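Long-range contact in putative transcriptional regulator TRANSCRIPTION REGULATOR protein (Rhizobium meliloti, PDB 5NLA), which activates transcription as an AraC-like regulator that binds c-di-GMP by a PilZ-like mechanism to control extracellular polysaccharide production, and probably binds DNA sequence-specifically: residues Asn196-Met208 / Ile223-Val235. Residues are numbered along the deposited sequence; the frame is centred on the assembly and turned at random.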
loop_
_atom_site.group_PDB
_atom_site.type_symbol
_atom_site.label_atom_id
_atom_site.label_comp_id
_atom_site.label_asym_id
_atom_site.label_seq_id
_atom_site.Cartn_x
_atom_site.Cartn_y
_atom_site.Cartn_z
ATOM N N ASN A 196 16.160 -16.169 3.763
ATOM C CA ASN A 196 15.453 -16.850 4.856
ATOM C C ASN A 196 14.495 -15.850 5.510
ATOM O O ASN A 196 13.341 -16.175 5.778
ATOM C CB ASN A 196 16.408 -17.536 5.872
ATOM C CG ASN A 196 17.291 -16.556 6.639
ATOM O OD1 ASN A 196 17.446 -15.395 6.248
ATOM N ND2 ASN A 196 17.881 -17.027 7.737
ATOM N N LEU A 197 14.969 -14.618 5.687
ATOM C CA LEU A 197 14.190 -13.539 6.298
ATOM C C LEU A 197 12.880 -13.223 5.533
ATOM O O LEU A 197 11.865 -12.894 6.146
ATOM C CB LEU A 197 15.088 -12.305 6.436
ATOM C CG LEU A 197 14.671 -11.071 7.242
ATOM C CD1 LEU A 197 13.641 -11.341 8.335
ATOM C CD2 LEU A 197 15.924 -10.418 7.829
ATOM N N ALA A 198 12.902 -13.359 4.210
ATOM C CA ALA A 198 11.682 -13.320 3.401
ATOM C C ALA A 198 10.917 -14.657 3.399
ATOM O O ALA A 198 9.681 -14.657 3.355
ATOM C CB ALA A 198 12.017 -12.914 1.977
ATOM N N ASP A 199 11.639 -15.787 3.406
ATOM C CA ASP A 199 11.011 -17.107 3.576
ATOM C C ASP A 199 10.218 -17.161 4.883
ATOM O O ASP A 199 9.112 -17.693 4.912
ATOM C CB ASP A 199 12.045 -18.254 3.558
ATOM C CG ASP A 199 12.332 -18.810 2.147
ATOM O OD1 ASP A 199 11.659 -18.435 1.169
ATOM O OD2 ASP A 199 13.244 -19.652 2.017
ATOM N N LEU A 200 10.792 -16.597 5.946
ATOM C CA LEU A 200 10.151 -16.503 7.263
ATOM C C LEU A 200 8.829 -15.771 7.182
ATOM O O LEU A 200 7.804 -16.275 7.651
ATOM C CB LEU A 200 11.067 -15.760 8.248
ATOM C CG LEU A 200 10.533 -15.449 9.653
ATOM C CD1 LEU A 200 10.300 -16.743 10.415
ATOM C CD2 LEU A 200 11.489 -14.536 10.407
ATOM N N LEU A 201 8.876 -14.573 6.598
ATOM C CA LEU A 201 7.691 -13.744 6.402
ATOM C C LEU A 201 6.665 -14.450 5.520
ATOM O O LEU A 201 5.462 -14.378 5.791
ATOM C CB LEU A 201 8.076 -12.393 5.799
ATOM C CG LEU A 201 6.974 -11.367 5.489
ATOM C CD1 LEU A 201 6.290 -10.840 6.747
ATOM C CD2 LEU A 201 7.573 -10.222 4.696
ATOM N N ALA A 202 7.139 -15.130 4.476
ATOM C CA ALA A 202 6.254 -15.894 3.603
ATOM C C ALA A 202 5.550 -16.990 4.387
ATOM O O ALA A 202 4.332 -17.130 4.295
ATOM C CB ALA A 202 7.028 -16.487 2.438
ATOM N N ASN A 203 6.322 -17.741 5.174
ATOM C CA ASN A 203 5.775 -18.819 6.013
ATOM C C ASN A 203 4.666 -18.307 6.936
ATOM O O ASN A 203 3.609 -18.935 7.045
ATOM C CB ASN A 203 6.870 -19.484 6.868
ATOM C CG ASN A 203 7.856 -20.320 6.053
ATOM O OD1 ASN A 203 7.574 -20.723 4.921
ATOM N ND2 ASN A 203 9.023 -20.594 6.644
ATOM N N TYR A 204 4.910 -17.173 7.592
ATOM C CA TYR A 204 3.933 -16.599 8.505
ATOM C C TYR A 204 2.671 -16.189 7.768
ATOM O O TYR A 204 1.567 -16.491 8.215
ATOM C CB TYR A 204 4.505 -15.391 9.260
ATOM C CG TYR A 204 3.594 -14.913 10.379
ATOM C CD1 TYR A 204 3.416 -15.680 11.533
ATOM C CD2 TYR A 204 2.887 -13.714 10.275
ATOM C CE1 TYR A 204 2.574 -15.260 12.550
ATOM C CE2 TYR A 204 2.047 -13.288 11.296
ATOM C CZ TYR A 204 1.895 -14.064 12.430
ATOM O OH TYR A 204 1.062 -13.652 13.443
ATOM N N ILE A 205 2.845 -15.510 6.636
ATOM C CA ILE A 205 1.718 -15.047 5.818
ATOM C C ILE A 205 0.902 -16.221 5.261
ATOM O O ILE A 205 -0.326 -16.145 5.209
ATOM C CB ILE A 205 2.196 -14.094 4.690
ATOM C CG1 ILE A 205 2.697 -12.776 5.299
ATOM C CG2 ILE A 205 1.079 -13.806 3.687
ATOM C CD1 ILE A 205 3.567 -11.965 4.366
ATOM N N ASN A 206 1.584 -17.293 4.855
ATOM C CA ASN A 206 0.919 -18.524 4.403
ATOM C C ASN A 206 0.085 -19.171 5.499
ATOM O O ASN A 206 -1.083 -19.495 5.276
ATOM C CB ASN A 206 1.936 -19.534 3.859
ATOM C CG ASN A 206 2.285 -19.267 2.415
ATOM O OD1 ASN A 206 3.289 -18.622 2.114
ATOM N ND2 ASN A 206 1.424 -19.714 1.509
ATOM N N GLY A 207 0.683 -19.352 6.676
ATOM C CA GLY A 207 -0.035 -19.853 7.851
ATOM C C GLY A 207 -1.237 -19.000 8.227
ATOM O O GLY A 207 -2.272 -19.518 8.644
ATOM N N MET A 208 -1.096 -17.689 8.069
ATOM C CA MET A 208 -2.186 -16.745 8.308
ATOM C C MET A 208 -3.278 -16.902 7.241
ATOM O O MET A 208 -4.449 -17.081 7.587
ATOM C CB MET A 208 -1.635 -15.314 8.327
ATOM C CG MET A 208 -2.601 -14.234 8.798
ATOM S SD MET A 208 -2.080 -12.600 8.235
ATOM C CE MET A 208 -2.289 -12.735 6.460
ATOM N N ILE A 223 -1.009 -10.362 15.615
ATOM C CA ILE A 223 -0.692 -10.693 14.221
ATOM C C ILE A 223 -0.108 -9.458 13.548
ATOM O O ILE A 223 0.962 -9.530 12.936
ATOM C CB ILE A 223 -1.920 -11.218 13.424
ATOM C CG1 ILE A 223 -2.359 -12.588 13.944
ATOM C CG2 ILE A 223 -1.600 -11.347 11.934
ATOM C CD1 ILE A 223 -3.723 -13.035 13.453
ATOM N N VAL A 224 -0.799 -8.329 13.698
ATOM C CA VAL A 224 -0.355 -7.065 13.100
ATOM C C VAL A 224 1.055 -6.716 13.565
ATOM O O VAL A 224 1.886 -6.275 12.771
ATOM C CB VAL A 224 -1.308 -5.884 13.427
ATOM C CG1 VAL A 224 -0.786 -4.580 12.816
ATOM C CG2 VAL A 224 -2.727 -6.179 12.940
ATOM N N ARG A 225 1.320 -6.936 14.847
ATOM C CA ARG A 225 2.621 -6.618 15.424
ATOM C C ARG A 225 3.770 -7.484 14.872
ATOM O O ARG A 225 4.837 -6.942 14.575
ATOM C CB ARG A 225 2.574 -6.672 16.963
ATOM C CG ARG A 225 3.377 -5.557 17.606
ATOM C CD ARG A 225 3.133 -5.409 19.103
ATOM N NE ARG A 225 3.546 -4.071 19.539
ATOM C CZ ARG A 225 4.072 -3.754 20.725
ATOM N NH1 ARG A 225 4.269 -4.664 21.682
ATOM N NH2 ARG A 225 4.407 -2.483 20.961
ATOM N N THR A 226 3.566 -8.794 14.701
ATOM C CA THR A 226 4.671 -9.649 14.204
ATOM C C THR A 226 4.879 -9.394 12.705
ATOM O O THR A 226 6.011 -9.444 12.228
ATOM C CB THR A 226 4.588 -11.191 14.530
ATOM O OG1 THR A 226 4.458 -11.975 13.336
ATOM C CG2 THR A 226 3.481 -11.555 15.500
ATOM N N ILE A 227 3.799 -9.101 11.976
ATOM C CA ILE A 227 3.916 -8.672 10.579
ATOM C C ILE A 227 4.688 -7.352 10.475
ATOM O O ILE A 227 5.538 -7.208 9.606
ATOM C CB ILE A 227 2.538 -8.590 9.867
ATOM C CG1 ILE A 227 1.966 -10.006 9.711
ATOM C CG2 ILE A 227 2.648 -7.921 8.489
ATOM C CD1 ILE A 227 0.563 -10.075 9.135
ATOM N N ARG A 228 4.416 -6.402 11.361
ATOM C CA ARG A 228 5.214 -5.168 11.407
ATOM C C ARG A 228 6.700 -5.495 11.618
ATOM O O ARG A 228 7.552 -5.054 10.845
ATOM C CB ARG A 228 4.711 -4.223 12.507
ATOM C CG ARG A 228 5.448 -2.892 12.584
ATOM C CD ARG A 228 5.128 -2.148 13.863
ATOM N NE ARG A 228 5.672 -2.805 15.052
ATOM C CZ ARG A 228 5.271 -2.575 16.308
ATOM N NH1 ARG A 228 4.295 -1.705 16.577
ATOM N NH2 ARG A 228 5.846 -3.229 17.313
ATOM N N ASP A 229 6.993 -6.274 12.655
ATOM C CA ASP A 229 8.373 -6.611 13.003
ATOM C C ASP A 229 9.071 -7.381 11.872
ATOM O O ASP A 229 10.164 -6.998 11.440
ATOM C CB ASP A 229 8.436 -7.376 14.342
ATOM C CG ASP A 229 8.083 -6.489 15.549
ATOM O OD1 ASP A 229 7.686 -5.310 15.358
ATOM O OD2 ASP A 229 8.202 -6.968 16.698
ATOM N N MET A 230 8.425 -8.441 11.379
ATOM C CA MET A 230 8.921 -9.185 10.221
ATOM C C MET A 230 9.217 -8.263 9.017
ATOM O O MET A 230 10.275 -8.384 8.387
ATOM C CB MET A 230 7.925 -10.276 9.798
ATOM C CG MET A 230 7.919 -11.516 10.662
ATOM S SD MET A 230 6.638 -12.681 10.187
ATOM C CE MET A 230 6.849 -13.885 11.477
ATOM N N VAL A 231 8.300 -7.346 8.708
ATOM C CA VAL A 231 8.474 -6.462 7.551
ATOM C C VAL A 231 9.684 -5.561 7.741
ATOM O O VAL A 231 10.589 -5.527 6.907
ATOM C CB VAL A 231 7.220 -5.603 7.272
ATOM C CG1 VAL A 231 7.541 -4.406 6.381
ATOM C CG2 VAL A 231 6.130 -6.452 6.620
ATOM N N VAL A 232 9.692 -4.832 8.842
ATOM C CA VAL A 232 10.764 -3.889 9.116
ATOM C C VAL A 232 12.148 -4.587 9.206
ATOM O O VAL A 232 13.165 -4.018 8.790
ATOM C CB VAL A 232 10.414 -3.024 10.361
ATOM C CG1 VAL A 232 10.538 -3.806 11.662
ATOM C CG2 VAL A 232 11.272 -1.781 10.416
ATOM N N ALA A 233 12.169 -5.823 9.713
ATOM C CA ALA A 233 13.373 -6.677 9.685
ATOM C C ALA A 233 13.831 -7.054 8.266
ATOM O O ALA A 233 15.024 -7.032 7.981
ATOM C CB ALA A 233 13.151 -7.939 10.506
ATOM N N CYS A 234 12.897 -7.406 7.386
ATOM C CA CYS A 234 13.243 -7.681 5.987
ATOM C C CYS A 234 13.897 -6.502 5.273
ATOM O O CYS A 234 14.818 -6.696 4.474
ATOM C CB CYS A 234 12.018 -8.099 5.182
ATOM S SG CYS A 234 11.341 -9.702 5.626
ATOM N N VAL A 235 13.425 -5.290 5.558
ATOM C CA VAL A 235 13.917 -4.093 4.869
ATOM C C VAL A 235 15.370 -3.746 5.256
ATOM O O VAL A 235 16.009 -2.971 4.551
ATOM C CB VAL A 235 12.954 -2.891 5.045
ATOM C CG1 VAL A 235 13.437 -1.674 4.262
ATOM C CG2 VAL A 235 11.544 -3.279 4.607
#
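Tyr204 enters helix 223-234 as a knob into the hole formed by Ile223, Thr226, Ile227 and Met230, where two helices pair nearly antiparallel. Their axes come within 9.7 Å at an angle of 158° between N-to-C directions. With CG anti to the backbone N (chi1 -171°), the tyrosine ring reaches across the interface. Thr226 OG1 lies over one face, offset toward the rim and 3.4 Å from CE2 of Tyr204, while CG1 of Ile227 meets the edge of the ring near its plane. At the far end the phenol OH rests against the backbone of Ile223, 3.5 Å from its CA.

Met230 supplies a Met-aromatic contact: its SD stands 4.5 Å from the centroid of the Tyr204 ring, approaching obliquely. The chain of Met230 is extended beyond CG, which carries CE onward to CB and CG of Tyr204. Were Tyr204 an alanine, the sulfur of Met230 would probably lose its aromatic partner, and a gap would be left between the helices where Thr226 and Ile227 now meet the ring.

Aliphatic and sulfur contacts continue on both sides of the tyrosine. CD1 of Leu201 meets CB of Met230 at 3.5 Å, and its other methyl, CD2, lies against SG of Cys234. That sulfur also lies 3.3 Å from the carbonyl O of Leu197, whose side chain reaches Ala233. Toward the other end, SD of Met208 lies against CD1 of Ile227 (3.8 Å) and CG2 of Ile223.

The arrangement is an antiparallel pair of consecutive helices laid side by side on the seven-stranded antiparallel sheet: Leu201 and Ile205 pack on Phe150 of strand 150-154, whereas Ile227 and Val231 reach Leu171 and Met173 of strand 166-173. Helix 175-178 borders helix 223-234 through Val224 and Arg228.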